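PDB 2F6K: metal-dependent hydrolase from Lactobacillus plantarum, which probably works as a metal-dependent aminocarboxymuconate-semialdehyde decarboxylase of the amidohydrolase family, with manganese bound in its active site. Local coordinates for residues L56-H60 with L153-E157. Numbering follows the deposited sequence.
Sequences LSSPH and LHPNE. With MN (manganese (II) ion), chain C.
Ser57 lays its CA over one face of the His154 imidazole and brings OG to 3.5 Å from CE1, while the side-chain amide of Asn156 carries the CB of Ser58 on one of its faces, 3.3 Å from CG. At the ring's edges, His154 NE2 binds manganese at 2.1 Å, and ND1 donates nearly in the ring plane to Pro155 O (3.1 Å), which helps fix the rotation of this metal ligand. That same carbonyl also accepts from Ser58 OG, so two donors grip it. With CG set beside its own backbone N (chi1 -88°), Asn156 can span both segments: OD1 takes the His60 N-H on a lone pair (3.0 Å), and ND2 gives to His154 O (3.2 Å) from above the carbonyl plane. Cutting Asn156 back to an alanine is likely to leave His60 N and His154 O without these partners and take away the amide face that Ser58 CB packs on. Ser57 OG also reaches the metal's shell, 2.6 Å from water 1, itself a ligand; His7, His9, Asp266 and water 2 supply the remaining ligands. All this lies at the C-terminal ends of strands 49-55 and 150-154 of the TIM barrel, with strand 120-124 sending Pro124 against Asn156 and His60, and helix 171-189 pressing Phe176 on Ser58 and Pro155.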
ATOM      1  N   LEU A  56     -19.732 -12.657 -15.315  1.00 33.13           N
ATOM      2  CA  LEU A  56     -19.249 -11.284 -15.365  1.00 31.77           C
ATOM      3  C   LEU A  56     -17.769 -11.317 -14.990  1.00 32.04           C
ATOM      4  O   LEU A  56     -17.386 -11.946 -13.999  1.00 30.78           O
ATOM      5  CB  LEU A  56     -20.038 -10.422 -14.377  1.00 30.56           C
ATOM      6  CG  LEU A  56     -19.891  -8.902 -14.439  1.00 32.55           C
ATOM      7  CD1 LEU A  56     -20.473  -8.379 -15.747  1.00 33.07           C
ATOM      8  CD2 LEU A  56     -20.612  -8.279 -13.262  1.00 30.76           C
ATOM      9  N   SER A  57     -16.940 -10.659 -15.794  1.00 33.58           N
ATOM     10  CA  SER A  57     -15.495 -10.614 -15.553  1.00 35.71           C
ATOM     11  C   SER A  57     -15.132  -9.513 -14.553  1.00 36.45           C
ATOM     12  O   SER A  57     -16.009  -8.874 -13.973  1.00 38.59           O
ATOM     13  CB  SER A  57     -14.761 -10.364 -16.877  1.00 37.95           C
ATOM     14  OG  SER A  57     -13.352 -10.343 -16.702  1.00 39.60           O
ATOM     15  N   SER A  58     -13.839  -9.292 -14.345  1.00 35.53           N
ATOM     16  CA  SER A  58     -13.411  -8.246 -13.432  1.00 33.95           C
ATOM     17  C   SER A  58     -13.148  -7.019 -14.289  1.00 31.83           C
ATOM     18  O   SER A  58     -12.976  -7.139 -15.499  1.00 28.34           O
ATOM     19  CB  SER A  58     -12.133  -8.655 -12.693  1.00 37.15           C
ATOM     20  OG  SER A  58     -11.024  -8.726 -13.567  1.00 40.70           O
ATOM     21  N   PRO A  59     -13.092  -5.826 -13.676  1.00 31.89           N
ATOM     22  CA  PRO A  59     -13.238  -5.532 -12.241  1.00 31.11           C
ATOM     23  C   PRO A  59     -14.627  -5.836 -11.696  1.00 30.32           C
ATOM     24  O   PRO A  59     -15.619  -5.697 -12.405  1.00 28.27           O
ATOM     25  CB  PRO A  59     -12.931  -4.032 -12.153  1.00 30.29           C
ATOM     26  CG  PRO A  59     -12.173  -3.734 -13.422  1.00 35.92           C
ATOM     27  CD  PRO A  59     -12.875  -4.585 -14.436  1.00 30.19           C
ATOM     28  N   HIS A  60     -14.686  -6.244 -10.432  1.00 30.18           N
ATOM     29  CA  HIS A  60     -15.950  -6.542  -9.767  1.00 31.68           C
ATOM     30  C   HIS A  60     -16.685  -5.205  -9.661  1.00 34.34           C
ATOM     31  O   HIS A  60     -16.052  -4.151  -9.711  1.00 35.39           O
ATOM     32  CB  HIS A  60     -15.692  -7.115  -8.369  1.00 29.95           C
ATOM     33  CG  HIS A  60     -16.936  -7.544  -7.656  1.00 34.19           C
ATOM     34  ND1 HIS A  60     -17.279  -7.070  -6.407  1.00 34.96           N
ATOM     35  CD2 HIS A  60     -17.931  -8.385  -8.027  1.00 32.40           C
ATOM     36  CE1 HIS A  60     -18.435  -7.599  -6.041  1.00 33.42           C
ATOM     37  NE2 HIS A  60     -18.852  -8.398  -7.007  1.00 32.60           N
ATOM     38  N   LEU A 153     -14.203 -18.677  -9.067  1.00 25.24           N
ATOM     39  CA  LEU A 153     -13.391 -17.526  -8.697  1.00 25.41           C
ATOM     40  C   LEU A 153     -12.914 -16.843  -9.967  1.00 26.70           C
ATOM     41  O   LEU A 153     -12.640 -17.504 -10.974  1.00 29.31           O
ATOM     42  CB  LEU A 153     -12.143 -17.950  -7.914  1.00 25.62           C
ATOM     43  CG  LEU A 153     -12.217 -18.732  -6.606  1.00 25.83           C
ATOM     44  CD1 LEU A 153     -10.812 -18.804  -5.993  1.00 26.41           C
ATOM     45  CD2 LEU A 153     -13.172 -18.057  -5.641  1.00 31.58           C
ATOM     46  N   HIS A 154     -12.842 -15.521  -9.940  1.00 25.89           N
ATOM     47  CA  HIS A 154     -12.301 -14.807 -11.085  1.00 29.52           C
ATOM     48  C   HIS A 154     -11.327 -13.778 -10.537  1.00 29.92           C
ATOM     49  O   HIS A 154     -11.667 -12.954  -9.681  1.00 27.74           O
ATOM     50  CB  HIS A 154     -13.371 -14.132 -11.943  1.00 31.05           C
ATOM     51  CG  HIS A 154     -12.876 -13.770 -13.307  1.00 33.07           C
ATOM     52  ND1 HIS A 154     -11.938 -12.782 -13.521  1.00 33.54           N
ATOM     53  CD2 HIS A 154     -13.124 -14.320 -14.522  1.00 36.18           C
ATOM     54  CE1 HIS A 154     -11.632 -12.738 -14.807  1.00 35.80           C
ATOM     55  NE2 HIS A 154     -12.337 -13.661 -15.436  1.00 36.03           N
ATOM     56  N   PRO A 155     -10.085 -13.820 -11.028  1.00 32.32           N
ATOM     57  CA  PRO A 155      -9.074 -12.880 -10.550  1.00 30.58           C
ATOM     58  C   PRO A 155      -9.373 -11.416 -10.813  1.00 29.73           C
ATOM     59  O   PRO A 155      -9.962 -11.049 -11.834  1.00 28.60           O
ATOM     60  CB  PRO A 155      -7.803 -13.356 -11.260  1.00 30.72           C
ATOM     61  CG  PRO A 155      -8.331 -13.830 -12.578  1.00 30.22           C
ATOM     62  CD  PRO A 155      -9.588 -14.597 -12.181  1.00 29.19           C
ATOM     63  N   ASN A 156      -8.979 -10.596  -9.848  1.00 28.18           N
ATOM     64  CA  ASN A 156      -9.102  -9.154  -9.934  1.00 31.28           C
ATOM     65  C   ASN A 156      -7.715  -8.615  -9.612  1.00 33.98           C
ATOM     66  O   ASN A 156      -6.861  -9.344  -9.089  1.00 32.76           O
ATOM     67  CB  ASN A 156     -10.092  -8.616  -8.906  1.00 28.95           C
ATOM     68  CG  ASN A 156     -11.512  -8.598  -9.420  1.00 31.52           C
ATOM     69  OD1 ASN A 156     -12.178  -7.564  -9.383  1.00 28.17           O
ATOM     70  ND2 ASN A 156     -11.989  -9.747  -9.905  1.00 27.68           N
ATOM     71  N   GLU A 157      -7.485  -7.345  -9.927  1.00 35.46           N
ATOM     72  CA  GLU A 157      -6.206  -6.725  -9.634  1.00 33.93           C
ATOM     73  C   GLU A 157      -5.997  -6.823  -8.132  1.00 31.54           C
ATOM     74  O   GLU A 157      -6.913  -6.556  -7.362  1.00 30.77           O
ATOM     75  CB  GLU A 157      -6.222  -5.254 -10.056  1.00 36.25           C
ATOM     76  CG  GLU A 157      -5.109  -4.419  -9.434  1.00 43.44           C
ATOM     77  CD  GLU A 157      -5.047  -3.006  -9.997  1.00 48.61           C
ATOM     78  OE1 GLU A 157      -6.126  -2.423 -10.252  1.00 52.47           O
ATOM     79  OE2 GLU A 157      -3.922  -2.482 -10.174  1.00 48.51           O
TER
HETATM   80 MN    MN C 402     -11.837 -14.115 -17.424  1.00 26.54          MN
HETATM   81  O   HOH W   1     -11.758 -11.882 -17.988  1.00 34.63           O
HETATM   82  O   HOH W   2      -9.764 -13.990 -17.238  1.00 19.83           O